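Long-range contacts in protein stn1 (Schizosaccharomyces pombe, PDB 3KF6), which is required for telomere maintenance, interacting with Ten1 and binding single-stranded telomeric DNA, its N-terminal part being an OB fold: residues Arg17-Phe22 / Met140-Asn145; Ile47-Ile52 / Cys104-Ile109; Tyr55-Asp60 / Val67-Asp72; Val81-Asp86 / Glu117-Ser122. All coordinates share one frame; numbering follows the deposited sequence.

From the N terminus, the loop 17-22 comes first, and its partner on helix 130-153 comes last, so contact 1 closes a loop that encloses the other three and joins the start of the chain to its final helix. Contact 2 then pairs strand 49-62 with strand 102-110, and nested inside its loop lies contact 3, the hairpin of strands 49-62 and 65-71. Contact 4 opens on strand 77-83, after contact 3 has closed, and ends on 117-122, beyond the close of contact 2, so contacts 2 and 4 cross. Contacts 2, 3 and 4 share one curled sheet; contact 1 abuts it where Asn-19 and Met-21 meet strand 49-62.

Contact 1 of 4, residues Arg17-Phe22 / Met140-Asn145; sequences RWNPMF and MRYKKN
Pro-20 lies over the middle of the Tyr-142 ring: its CD sits 3.7 Å from the ring centroid and 3° off the ring normal, a CH-pi contact over the face, and the two side chains cross at about a right angle. Tyr-142 CG is anti to the backbone N (chi1 -168°), pointing off the helix on the side of the loop. Tyr-142 OH is modelled 2.4 Å from Asn-19 OD1, an implausibly short hydrogen bond whose length is doubtful, with amide and ring planes 55° apart. Nearer the N-terminal end of the helix segment, Met-140 CG meets the edge of the Phe-22 ring, 3.8 Å from CE1. An alanine in place of Pro-20 would probably leave this face of the tyrosine without its CG and CD packing and let the ring shift. Asn-19 ND2 bonds Trp-49 O, and Asn-19 and Met-21 both make backbone bonds to Gln-51, so the loop is wedged between helix 130-153 and strand 49-62.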
loop_
_atom_site.group_PDB
_atom_site.type_symbol
_atom_site.label_atom_id
_atom_site.label_comp_id
_atom_site.label_asym_id
_atom_site.label_seq_id
_atom_site.Cartn_x
_atom_site.Cartn_y
_atom_site.Cartn_z
ATOM N N ARG A 17 -3.289 3.396 22.455
ATOM C CA ARG A 17 -2.317 4.070 21.594
ATOM C C ARG A 17 -2.840 4.355 20.175
ATOM O O ARG A 17 -4.037 4.569 19.972
ATOM C CB ARG A 17 -1.044 3.222 21.516
ATOM C CG ARG A 17 0.124 3.905 20.837
ATOM C CD ARG A 17 1.181 2.903 20.427
ATOM N NE ARG A 17 2.257 3.550 19.686
ATOM C CZ ARG A 17 3.393 2.951 19.344
ATOM N NH1 ARG A 17 3.605 1.686 19.678
ATOM N NH2 ARG A 17 4.317 3.615 18.663
ATOM N N TRP A 18 -1.932 4.350 19.197
ATOM C CA TRP A 18 -2.282 4.617 17.799
ATOM C C TRP A 18 -2.082 3.397 16.886
ATOM O O TRP A 18 -2.215 3.488 15.660
ATOM C CB TRP A 18 -1.468 5.813 17.274
ATOM C CG TRP A 18 -0.167 5.533 16.526
ATOM C CD1 TRP A 18 0.351 4.315 16.156
ATOM C CD2 TRP A 18 0.739 6.525 15.994
ATOM N NE1 TRP A 18 1.510 4.493 15.426
ATOM C CE2 TRP A 18 1.769 5.833 15.310
ATOM C CE3 TRP A 18 0.774 7.928 16.024
ATOM C CZ2 TRP A 18 2.825 6.503 14.661
ATOM C CZ3 TRP A 18 1.822 8.587 15.378
ATOM C CH2 TRP A 18 2.830 7.872 14.706
ATOM N N ASN A 19 -1.759 2.263 17.497
ATOM C CA ASN A 19 -1.529 0.999 16.798
ATOM C C ASN A 19 -1.260 1.029 15.289
ATOM O O ASN A 19 -2.187 1.008 14.484
ATOM C CB ASN A 19 -2.699 0.049 17.059
ATOM C CG ASN A 19 -2.999 -0.117 18.538
ATOM O OD1 ASN A 19 -2.155 -0.559 19.311
ATOM N ND2 ASN A 19 -4.216 0.235 18.932
ATOM N N PRO A 20 0.022 1.075 14.893
ATOM C CA PRO A 20 0.363 1.087 13.465
ATOM C C PRO A 20 0.210 -0.362 12.984
ATOM O O PRO A 20 0.868 -1.267 13.495
ATOM C CB PRO A 20 1.810 1.577 13.466
ATOM C CG PRO A 20 2.353 1.004 14.751
ATOM C CD PRO A 20 1.226 1.219 15.737
ATOM N N MET A 21 -0.663 -0.587 12.006
ATOM C CA MET A 21 -0.921 -1.945 11.534
ATOM C C MET A 21 -0.937 -2.132 10.023
ATOM O O MET A 21 -1.117 -1.179 9.266
ATOM C CB MET A 21 -2.281 -2.418 12.057
ATOM C CG MET A 21 -2.415 -2.484 13.566
ATOM S SD MET A 21 -4.094 -3.014 14.048
ATOM C CE MET A 21 -4.087 -4.713 13.491
ATOM N N PHE A 22 -0.757 -3.382 9.603
ATOM C CA PHE A 22 -0.844 -3.746 8.195
ATOM C C PHE A 22 -2.320 -4.051 7.980
ATOM O O PHE A 22 -2.990 -4.570 8.876
ATOM C CB PHE A 22 -0.012 -4.994 7.893
ATOM C CG PHE A 22 1.454 -4.721 7.768
ATOM C CD1 PHE A 22 2.369 -5.338 8.617
ATOM C CD2 PHE A 22 1.928 -3.842 6.794
ATOM C CE1 PHE A 22 3.738 -5.085 8.498
ATOM C CE2 PHE A 22 3.296 -3.584 6.668
ATOM C CZ PHE A 22 4.200 -4.207 7.522
ATOM N N MET A 140 6.314 -3.858 11.293
ATOM C CA MET A 140 6.864 -5.179 11.557
ATOM C C MET A 140 7.408 -5.243 12.985
ATOM O O MET A 140 7.259 -6.258 13.666
ATOM C CB MET A 140 7.951 -5.520 10.532
ATOM C CG MET A 140 7.384 -5.802 9.146
ATOM S SD MET A 140 8.635 -6.293 7.925
ATOM C CE MET A 140 9.327 -4.681 7.530
ATOM N N ARG A 141 8.009 -4.152 13.441
ATOM C CA ARG A 141 8.555 -4.102 14.792
ATOM C C ARG A 141 7.423 -4.147 15.817
ATOM O O ARG A 141 7.504 -4.864 16.815
ATOM C CB ARG A 141 9.382 -2.828 14.985
ATOM C CG ARG A 141 10.116 -2.770 16.318
ATOM C CD ARG A 141 10.922 -1.487 16.466
ATOM N NE ARG A 141 11.692 -1.476 17.706
ATOM C CZ ARG A 141 12.448 -0.460 18.112
ATOM N NH1 ARG A 141 12.542 0.638 17.375
ATOM N NH2 ARG A 141 13.115 -0.546 19.256
ATOM N N TYR A 142 6.366 -3.382 15.561
ATOM C CA TYR A 142 5.222 -3.337 16.464
ATOM C C TYR A 142 4.564 -4.709 16.573
ATOM O O TYR A 142 4.269 -5.182 17.674
ATOM C CB TYR A 142 4.206 -2.306 15.965
ATOM C CG TYR A 142 3.124 -1.969 16.965
ATOM C CD1 TYR A 142 1.832 -2.464 16.817
ATOM C CD2 TYR A 142 3.396 -1.151 18.061
ATOM C CE1 TYR A 142 0.830 -2.151 17.738
ATOM C CE2 TYR A 142 2.405 -0.833 18.985
ATOM C CZ TYR A 142 1.126 -1.336 18.815
ATOM O OH TYR A 142 0.149 -1.017 19.727
ATOM N N LYS A 143 4.336 -5.352 15.432
ATOM C CA LYS A 143 3.709 -6.669 15.425
ATOM C C LYS A 143 4.561 -7.704 16.157
ATOM O O LYS A 143 4.037 -8.552 16.876
ATOM C CB LYS A 143 3.456 -7.138 13.990
ATOM C CG LYS A 143 2.759 -8.488 13.902
ATOM C CD LYS A 143 2.315 -8.771 12.475
ATOM C CE LYS A 143 1.420 -10.001 12.392
ATOM N NZ LYS A 143 0.987 -10.257 10.989
ATOM N N LYS A 144 5.874 -7.642 15.968
ATOM C CA LYS A 144 6.758 -8.599 16.627
ATOM C C LYS A 144 6.705 -8.435 18.141
ATOM O O LYS A 144 6.639 -9.425 18.874
ATOM C CB LYS A 144 8.188 -8.443 16.114
ATOM C CG LYS A 144 8.364 -8.978 14.702
ATOM C CD LYS A 144 9.749 -8.692 14.143
ATOM C CE LYS A 144 9.871 -9.236 12.725
ATOM N NZ LYS A 144 11.126 -8.799 12.058
ATOM N N ASN A 145 6.714 -7.193 18.609
ATOM C CA ASN A 145 6.658 -6.943 20.044
ATOM C C ASN A 145 5.328 -7.381 20.650
ATOM O O ASN A 145 5.305 -8.013 21.708
ATOM C CB ASN A 145 6.913 -5.465 20.346
ATOM C CG ASN A 145 8.381 -5.102 20.247
ATOM O OD1 ASN A 145 9.246 -5.860 20.690
ATOM N ND2 ASN A 145 8.673 -3.939 19.680
#

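Contact 2 of 4, residues Ile47-Ile52 / Cys104-Ile109; sequences IRWIQI and CVFGKI
The Trp-49 indole has Lys-108 CB and Arg-48 CG over the same face, each offset toward the rim; Lys-108 CB lies 3.9 Å from the centroid of the six-membered ring, a CH-pi contact. Phe-106 stands beside it, its plane turned 23° from that ring and slid so far that the two barely overlap, centroids 5.7 Å apart. Phe-106 CZ touches Trp-49 CB at 3.8 Å, while Gln-51 CB approaches the phenylalanine at its edge. The strands, 49-62 and 102-110, pair antiparallel in the OB-fold barrel: Ile-50 with Gly-107 (Ile-50 N to Gly-107 O 2.8 Å, N-H...O angle 176°), Ile-52 with Val-105, plus a single bond from Ile-109 N to Arg-48 O at 3.2 Å. Chemically, one face is aliphatic, with Ile-52 CD1 on Val-105 CB at 4.0 Å; the other carries rings, the lysine stem and Gln-51, whose OE1 accepts from Arg-139 NH2. The Arg-48 and Lys-108 chains run side by side, their like charges 5.3 Å apart (NH2 to NZ) and probably mildly repulsive; Tyr-38 O holds Arg-48 NH1.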
loop_
_atom_site.group_PDB
_atom_site.type_symbol
_atom_site.label_atom_id
_atom_site.label_comp_id
_atom_site.label_asym_id
_atom_site.label_seq_id
_atom_site.Cartn_x
_atom_site.Cartn_y
_atom_site.Cartn_z
ATOM N N ILE A 47 -8.265 -3.262 20.667
ATOM C CA ILE A 47 -7.890 -2.284 19.649
ATOM C C ILE A 47 -9.061 -1.424 19.189
ATOM O O ILE A 47 -10.156 -1.929 18.935
ATOM C CB ILE A 47 -7.295 -2.984 18.401
ATOM C CG1 ILE A 47 -6.049 -3.786 18.787
ATOM C CG2 ILE A 47 -6.944 -1.950 17.337
ATOM C CD1 ILE A 47 -4.902 -2.940 19.292
ATOM N N ARG A 48 -8.816 -0.123 19.067
ATOM C CA ARG A 48 -9.833 0.818 18.616
ATOM C C ARG A 48 -9.235 1.805 17.615
ATOM O O ARG A 48 -9.739 1.951 16.500
ATOM C CB ARG A 48 -10.422 1.578 19.812
ATOM C CG ARG A 48 -11.490 2.613 19.447
ATOM C CD ARG A 48 -12.166 3.166 20.701
ATOM N NE ARG A 48 -13.024 4.321 20.434
ATOM C CZ ARG A 48 -14.140 4.290 19.709
ATOM N NH1 ARG A 48 -14.555 3.155 19.164
ATOM N NH2 ARG A 48 -14.845 5.400 19.533
ATOM N N TRP A 49 -8.155 2.472 18.013
ATOM C CA TRP A 49 -7.501 3.450 17.147
ATOM C C TRP A 49 -6.325 2.820 16.409
ATOM O O TRP A 49 -5.434 2.228 17.024
ATOM C CB TRP A 49 -7.045 4.651 17.969
ATOM C CG TRP A 49 -8.204 5.369 18.601
ATOM C CD1 TRP A 49 -8.616 5.283 19.903
ATOM C CD2 TRP A 49 -9.142 6.227 17.940
ATOM N NE1 TRP A 49 -9.757 6.037 20.092
ATOM C CE2 TRP A 49 -10.098 6.626 18.902
ATOM C CE3 TRP A 49 -9.267 6.696 16.624
ATOM C CZ2 TRP A 49 -11.166 7.473 18.588
ATOM C CZ3 TRP A 49 -10.332 7.538 16.313
ATOM C CH2 TRP A 49 -11.266 7.916 17.293
ATOM N N ILE A 50 -6.331 2.973 15.086
ATOM C CA ILE A 50 -5.313 2.379 14.220
ATOM C C ILE A 50 -4.760 3.348 13.177
ATOM O O ILE A 50 -5.420 4.317 12.797
ATOM C CB ILE A 50 -5.918 1.169 13.468
ATOM C CG1 ILE A 50 -6.434 0.143 14.477
ATOM C CG2 ILE A 50 -4.888 0.540 12.543
ATOM C CD1 ILE A 50 -7.210 -0.982 13.847
ATOM N N GLN A 51 -3.544 3.069 12.714
ATOM C CA GLN A 51 -2.910 3.879 11.680
ATOM C C GLN A 51 -2.482 2.934 10.558
ATOM O O GLN A 51 -1.905 1.875 10.819
ATOM C CB GLN A 51 -1.672 4.590 12.229
ATOM C CG GLN A 51 -1.026 5.558 11.239
ATOM C CD GLN A 51 0.405 5.903 11.614
ATOM O OE1 GLN A 51 1.295 5.055 11.550
ATOM N NE2 GLN A 51 0.633 7.151 12.013
ATOM N N ILE A 52 -2.777 3.308 9.318
ATOM C CA ILE A 52 -2.381 2.500 8.173
ATOM C C ILE A 52 -1.682 3.390 7.152
ATOM O O ILE A 52 -1.866 4.613 7.148
ATOM C CB ILE A 52 -3.595 1.769 7.513
ATOM C CG1 ILE A 52 -4.641 2.769 7.006
ATOM C CG2 ILE A 52 -4.239 0.827 8.519
ATOM C CD1 ILE A 52 -4.421 3.212 5.589
ATOM N N CYS A 104 -1.102 8.286 4.853
ATOM C CA CYS A 104 -0.956 7.765 6.206
ATOM C C CYS A 104 -2.277 8.184 6.852
ATOM O O CYS A 104 -2.568 9.376 6.968
ATOM C CB CYS A 104 0.210 8.435 6.935
ATOM S SG CYS A 104 0.297 7.967 8.671
ATOM N N VAL A 105 -3.082 7.205 7.246
ATOM C CA VAL A 105 -4.389 7.483 7.832
ATOM C C VAL A 105 -4.525 7.009 9.269
ATOM O O VAL A 105 -4.152 5.884 9.599
ATOM C CB VAL A 105 -5.505 6.794 7.019
ATOM C CG1 VAL A 105 -6.869 7.109 7.632
ATOM C CG2 VAL A 105 -5.442 7.235 5.562
ATOM N N PHE A 106 -5.071 7.876 10.119
ATOM C CA PHE A 106 -5.302 7.529 11.515
ATOM C C PHE A 106 -6.812 7.507 11.700
ATOM O O PHE A 106 -7.498 8.445 11.294
ATOM C CB PHE A 106 -4.690 8.577 12.444
ATOM C CG PHE A 106 -4.924 8.299 13.905
ATOM C CD1 PHE A 106 -4.397 7.157 14.506
ATOM C CD2 PHE A 106 -5.683 9.174 14.680
ATOM C CE1 PHE A 106 -4.622 6.890 15.858
ATOM C CE2 PHE A 106 -5.913 8.914 16.034
ATOM C CZ PHE A 106 -5.380 7.771 16.621
ATOM N N GLY A 107 -7.337 6.445 12.299
ATOM C CA GLY A 107 -8.774 6.376 12.494
ATOM C C GLY A 107 -9.212 5.253 13.403
ATOM O O GLY A 107 -8.385 4.573 14.014
ATOM N N LYS A 108 -10.522 5.062 13.505
ATOM C CA LYS A 108 -11.059 4.002 14.342
ATOM C C LYS A 108 -11.694 2.937 13.472
ATOM O O LYS A 108 -12.230 3.228 12.405
ATOM C CB LYS A 108 -12.098 4.553 15.327
ATOM C CG LYS A 108 -13.206 5.374 14.695
ATOM C CD LYS A 108 -14.268 5.736 15.730
ATOM C CE LYS A 108 -15.265 6.754 15.197
ATOM N NZ LYS A 108 -14.648 8.096 15.000
ATOM N N ILE A 109 -11.607 1.695 13.926
ATOM C CA ILE A 109 -12.180 0.586 13.190
ATOM C C ILE A 109 -13.691 0.589 13.335
ATOM O O ILE A 109 -14.223 0.938 14.390
ATOM C CB ILE A 109 -11.630 -0.758 13.697
ATOM C CG1 ILE A 109 -11.497 -0.718 15.222
ATOM C CG2 ILE A 109 -10.301 -1.053 13.026
ATOM C CD1 ILE A 109 -10.936 -1.989 15.835
#

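Contact 3 of 4, residues Tyr55-Asp60 / Val67-Asp72; sequences YIAAID and VLTVDD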
loop_
_atom_site.group_PDB
_atom_site.type_symbol
_atom_site.label_atom_id
_atom_site.label_comp_id
_atom_site.label_asym_id
_atom_site.label_seq_id
_atom_site.Cartn_x
_atom_site.Cartn_y
_atom_site.Cartn_z
ATOM N N TYR A 55 -0.963 3.051 -0.729
ATOM C CA TYR A 55 -1.324 3.901 -1.862
ATOM C C TYR A 55 -2.818 3.784 -2.148
ATOM O O TYR A 55 -3.448 2.782 -1.809
ATOM C CB TYR A 55 -0.507 3.538 -3.119
ATOM C CG TYR A 55 -0.856 2.210 -3.761
ATOM C CD1 TYR A 55 -0.209 1.032 -3.377
ATOM C CD2 TYR A 55 -1.861 2.127 -4.726
ATOM C CE1 TYR A 55 -0.564 -0.206 -3.938
ATOM C CE2 TYR A 55 -2.223 0.896 -5.292
ATOM C CZ TYR A 55 -1.572 -0.260 -4.888
ATOM O OH TYR A 55 -1.969 -1.475 -5.405
ATOM N N ILE A 56 -3.378 4.821 -2.762
ATOM C CA ILE A 56 -4.800 4.849 -3.078
ATOM C C ILE A 56 -5.101 4.041 -4.328
ATOM O O ILE A 56 -4.610 4.350 -5.416
ATOM C CB ILE A 56 -5.281 6.298 -3.277
ATOM C CG1 ILE A 56 -5.135 7.068 -1.965
ATOM C CG2 ILE A 56 -6.744 6.311 -3.734
ATOM C CD1 ILE A 56 -5.358 8.554 -2.111
ATOM N N ALA A 57 -5.916 3.004 -4.166
ATOM C CA ALA A 57 -6.276 2.142 -5.278
ATOM C C ALA A 57 -7.554 2.624 -5.939
ATOM O O ALA A 57 -7.776 2.387 -7.128
ATOM C CB ALA A 57 -6.452 0.708 -4.793
ATOM N N ALA A 58 -8.399 3.302 -5.171
ATOM C CA ALA A 58 -9.653 3.780 -5.721
ATOM C C ALA A 58 -10.306 4.840 -4.857
ATOM O O ALA A 58 -10.013 4.969 -3.669
ATOM C CB ALA A 58 -10.604 2.609 -5.904
ATOM N N ILE A 59 -11.192 5.607 -5.478
ATOM C CA ILE A 59 -11.926 6.650 -4.784
ATOM C C ILE A 59 -13.389 6.497 -5.179
ATOM O O ILE A 59 -13.723 6.456 -6.363
ATOM C CB ILE A 59 -11.434 8.053 -5.189
ATOM C CG1 ILE A 59 -9.940 8.179 -4.886
ATOM C CG2 ILE A 59 -12.223 9.120 -4.437
ATOM C CD1 ILE A 59 -9.307 9.451 -5.415
ATOM N N ASP A 60 -14.253 6.382 -4.180
ATOM C CA ASP A 60 -15.682 6.245 -4.419
ATOM C C ASP A 60 -16.419 7.325 -3.652
ATOM O O ASP A 60 -16.106 7.607 -2.499
ATOM C CB ASP A 60 -16.169 4.869 -3.968
ATOM C CG ASP A 60 -15.675 3.756 -4.868
ATOM O OD1 ASP A 60 -16.173 3.645 -6.009
ATOM O OD2 ASP A 60 -14.784 2.995 -4.440
ATOM N N VAL A 67 -14.939 7.618 0.135
ATOM C CA VAL A 67 -14.230 6.409 0.543
ATOM C C VAL A 67 -12.993 6.152 -0.304
ATOM O O VAL A 67 -13.072 6.062 -1.530
ATOM C CB VAL A 67 -15.151 5.166 0.447
ATOM C CG1 VAL A 67 -14.411 3.924 0.930
ATOM C CG2 VAL A 67 -16.410 5.385 1.275
ATOM N N LEU A 68 -11.848 6.043 0.360
ATOM C CA LEU A 68 -10.595 5.768 -0.324
ATOM C C LEU A 68 -10.207 4.317 -0.057
ATOM O O LEU A 68 -10.139 3.894 1.096
ATOM C CB LEU A 68 -9.476 6.678 0.201
ATOM C CG LEU A 68 -9.516 8.175 -0.101
ATOM C CD1 LEU A 68 -8.271 8.837 0.464
ATOM C CD2 LEU A 68 -9.598 8.394 -1.595
ATOM N N THR A 69 -9.972 3.550 -1.116
ATOM C CA THR A 69 -9.548 2.171 -0.934
ATOM C C THR A 69 -8.023 2.239 -0.941
ATOM O O THR A 69 -7.425 2.747 -1.894
ATOM C CB THR A 69 -10.037 1.259 -2.074
ATOM O OG1 THR A 69 -11.471 1.219 -2.067
ATOM C CG2 THR A 69 -9.510 -0.159 -1.880
ATOM N N VAL A 70 -7.404 1.735 0.123
ATOM C CA VAL A 70 -5.949 1.786 0.265
ATOM C C VAL A 70 -5.322 0.400 0.254
ATOM O O VAL A 70 -5.860 -0.537 0.842
ATOM C CB VAL A 70 -5.575 2.512 1.578
ATOM C CG1 VAL A 70 -4.055 2.588 1.739
ATOM C CG2 VAL A 70 -6.182 3.920 1.573
ATOM N N ASP A 71 -4.176 0.285 -0.416
ATOM C CA ASP A 71 -3.457 -0.980 -0.519
ATOM C C ASP A 71 -2.052 -0.822 0.052
ATOM O O ASP A 71 -1.309 0.050 -0.384
ATOM C CB ASP A 71 -3.360 -1.397 -1.992
ATOM C CG ASP A 71 -2.688 -2.746 -2.183
ATOM O OD1 ASP A 71 -2.539 -3.480 -1.188
ATOM O OD2 ASP A 71 -2.325 -3.081 -3.334
ATOM N N ASP A 72 -1.694 -1.648 1.031
ATOM C CA ASP A 72 -0.344 -1.594 1.589
ATOM C C ASP A 72 0.445 -2.856 1.209
ATOM O O ASP A 72 1.493 -3.144 1.787
ATOM C CB ASP A 72 -0.389 -1.418 3.113
ATOM C CG ASP A 72 -1.002 -2.600 3.821
ATOM O OD1 ASP A 72 -1.472 -3.527 3.129
ATOM O OD2 ASP A 72 -1.019 -2.600 5.077
HETATM O O HOH W 1 -12.854 3.426 -2.695
#
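Tyr-55 CG stands between the backbone N and the carbonyl carbon (chi1 71°), whereas Asp-71 CG is anti to its own N (chi1 -177°), and the two side chains run side by side in the same direction. With Tyr-55 CG so placed, the ring lies alongside Asp-71, whose CB is over its face, 4.0 Å from the centroid. The polar ends also come close: Tyr-55 OH lies 2.6 Å from Asp-71 OD2, a weak bond whose proton is not settled. The same carboxylate is bound by Ten1 as well, OD1 by Ser-6 OG and OD2 by Ala-7 N of the Ten1 chain, so the pair belongs to the subunit interface.

On the other face Leu-68 bridges two isoleucines. Its CD2 presses on Ile-59 CG1 at 3.3 Å, tighter than usual for carbons, and its CD1 rests 3.9 Å from Ile-56 CD1. Beyond Ala-58, a water bridges the strands: it is hydrogen-bonded to Asp-60 OD2 (2.6 Å), Val-67 O and Thr-69 OG1.

The register slips by one between Ile-56 and Ala-58, where Ala-57 and Ala-58 both face Thr-69. Thr-69 O accepts from Ala-57 N at 2.7 Å and weakly from Ala-58 N at 3.5 Å. This is a classic beta bulge in an antiparallel hairpin, here between the first two strands of the OB-fold barrel.

Contact 4 of 4, residues Val81-Asp86 / Glu117-Ser122; sequences VFIIQD and ELIAQS
A parallel pairing within the otherwise antiparallel OB-fold sheet joins strand 77-83 to strand 117-120, the pairing that closes the OB-fold barrel. Two backbone bonds straddle Ile-119: Val-81 N donates to Leu-118 O at 2.7 Å, and Ala-120 N to Val-81 O at 2.9 Å. The short strand axes stand at 38°. On one face Ile-119 lies alongside Val-81 and points the same way, its CD1 3.7 Å from Val-81 CB, while its CG2 meets Ile-83 CD1 obliquely at 3.9 Å. An alanine in place of Ile-119 would probably leave Val-81 and Ile-83 without these packing partners and open a gap beside them. Ala-120 CB, pointing toward strand 77-83, sits over one face of the Phe-82 ring, offset toward the rim near CE2; Phe-123 meets that ring edge-to-face, and helix 88-94 also packs against it. Past the last direct backbone bond a water takes over, accepting from Ile-83 N at 2.9 Å and donating to Ala-120 O at 2.8 Å.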
loop_
_atom_site.group_PDB
_atom_site.type_symbol
_atom_site.label_atom_id
_atom_site.label_comp_id
_atom_site.label_asym_id
_atom_site.label_seq_id
_atom_site.Cartn_x
_atom_site.Cartn_y
_atom_site.Cartn_z
ATOM N N VAL A 81 -13.099 5.510 5.267
ATOM C CA VAL A 81 -14.246 6.402 5.192
ATOM C C VAL A 81 -14.054 7.798 5.768
ATOM O O VAL A 81 -13.612 7.962 6.906
ATOM C CB VAL A 81 -15.451 5.762 5.906
ATOM C CG1 VAL A 81 -16.670 6.652 5.780
ATOM C CG2 VAL A 81 -15.713 4.385 5.333
ATOM N N PHE A 82 -14.405 8.797 4.966
ATOM C CA PHE A 82 -14.337 10.197 5.374
ATOM C C PHE A 82 -15.759 10.746 5.461
ATOM O O PHE A 82 -16.380 11.023 4.436
ATOM C CB PHE A 82 -13.543 11.022 4.361
ATOM C CG PHE A 82 -12.085 10.691 4.329
ATOM C CD1 PHE A 82 -11.620 9.615 3.584
ATOM C CD2 PHE A 82 -11.177 11.432 5.086
ATOM C CE1 PHE A 82 -10.268 9.274 3.596
ATOM C CE2 PHE A 82 -9.829 11.101 5.104
ATOM C CZ PHE A 82 -9.374 10.018 4.356
ATOM N N ILE A 83 -16.276 10.882 6.679
ATOM C CA ILE A 83 -17.628 11.419 6.871
ATOM C C ILE A 83 -17.545 12.925 6.654
ATOM O O ILE A 83 -17.055 13.666 7.508
ATOM C CB ILE A 83 -18.148 11.126 8.287
ATOM C CG1 ILE A 83 -18.153 9.618 8.530
ATOM C CG2 ILE A 83 -19.569 11.685 8.448
ATOM C CD1 ILE A 83 -18.417 9.228 9.963
ATOM N N ILE A 84 -18.023 13.357 5.492
ATOM C CA ILE A 84 -17.991 14.754 5.081
ATOM C C ILE A 84 -18.305 15.796 6.152
ATOM O O ILE A 84 -17.480 16.667 6.431
ATOM C CB ILE A 84 -18.937 14.983 3.882
ATOM C CG1 ILE A 84 -18.579 14.010 2.754
ATOM C CG2 ILE A 84 -18.819 16.417 3.389
ATOM C CD1 ILE A 84 -19.472 14.115 1.535
ATOM N N GLN A 85 -19.486 15.707 6.755
ATOM C CA GLN A 85 -19.897 16.679 7.764
ATOM C C GLN A 85 -19.035 16.715 9.020
ATOM O O GLN A 85 -19.001 17.727 9.724
ATOM C CB GLN A 85 -21.358 16.440 8.159
ATOM C CG GLN A 85 -21.606 15.157 8.929
ATOM C CD GLN A 85 -23.059 15.009 9.333
ATOM O OE1 GLN A 85 -23.600 15.844 10.060
ATOM N NE2 GLN A 85 -23.701 13.944 8.860
ATOM N N ASP A 86 -18.342 15.619 9.308
ATOM C CA ASP A 86 -17.492 15.556 10.490
ATOM C C ASP A 86 -16.254 16.431 10.341
ATOM O O ASP A 86 -15.734 16.961 11.323
ATOM C CB ASP A 86 -17.075 14.111 10.762
ATOM C CG ASP A 86 -18.171 13.302 11.422
ATOM O OD1 ASP A 86 -19.355 13.689 11.306
ATOM O OD2 ASP A 86 -17.852 12.272 12.050
ATOM N N GLU A 117 -13.992 -1.549 8.186
ATOM C CA GLU A 117 -13.577 -0.354 7.463
ATOM C C GLU A 117 -12.945 0.589 8.470
ATOM O O GLU A 117 -13.057 0.383 9.675
ATOM C CB GLU A 117 -14.774 0.318 6.781
ATOM C CG GLU A 117 -15.995 0.476 7.669
ATOM C CD GLU A 117 -17.110 1.258 6.998
ATOM O OE1 GLU A 117 -17.394 0.999 5.809
ATOM O OE2 GLU A 117 -17.707 2.130 7.666
ATOM N N LEU A 118 -12.262 1.613 7.979
ATOM C CA LEU A 118 -11.611 2.558 8.867
ATOM C C LEU A 118 -12.244 3.933 8.722
ATOM O O LEU A 118 -12.304 4.475 7.620
ATOM C CB LEU A 118 -10.116 2.630 8.526
ATOM C CG LEU A 118 -9.231 3.557 9.361
ATOM C CD1 LEU A 118 -9.122 3.028 10.777
ATOM C CD2 LEU A 118 -7.844 3.635 8.717
ATOM N N ILE A 119 -12.737 4.486 9.828
ATOM C CA ILE A 119 -13.328 5.817 9.791
ATOM C C ILE A 119 -12.178 6.761 10.100
ATOM O O ILE A 119 -11.654 6.777 11.214
ATOM C CB ILE A 119 -14.431 5.991 10.856
ATOM C CG1 ILE A 119 -15.479 4.877 10.728
ATOM C CG2 ILE A 119 -15.061 7.379 10.718
ATOM C CD1 ILE A 119 -16.171 4.803 9.381
ATOM N N ALA A 120 -11.781 7.543 9.104
ATOM C CA ALA A 120 -10.657 8.457 9.250
ATOM C C ALA A 120 -10.883 9.623 10.202
ATOM O O ALA A 120 -11.941 10.252 10.185
ATOM C CB ALA A 120 -10.250 8.995 7.880
ATOM N N GLN A 121 -9.877 9.898 11.025
ATOM C CA GLN A 121 -9.926 11.021 11.955
ATOM C C GLN A 121 -8.967 12.073 11.415
ATOM O O GLN A 121 -9.178 13.275 11.576
ATOM C CB GLN A 121 -9.504 10.599 13.362
ATOM C CG GLN A 121 -9.425 11.780 14.321
ATOM C CD GLN A 121 -9.235 11.365 15.763
ATOM O OE1 GLN A 121 -10.162 10.875 16.407
ATOM N NE2 GLN A 121 -8.024 11.552 16.278
ATOM N N SER A 122 -7.907 11.607 10.760
ATOM C CA SER A 122 -6.925 12.498 10.159
ATOM C C SER A 122 -6.049 11.711 9.204
ATOM O O SER A 122 -5.934 10.489 9.318
ATOM C CB SER A 122 -6.045 13.152 11.233
ATOM O OG SER A 122 -5.176 12.216 11.841
HETATM O O HOH W 2 -14.380 10.608 8.881
#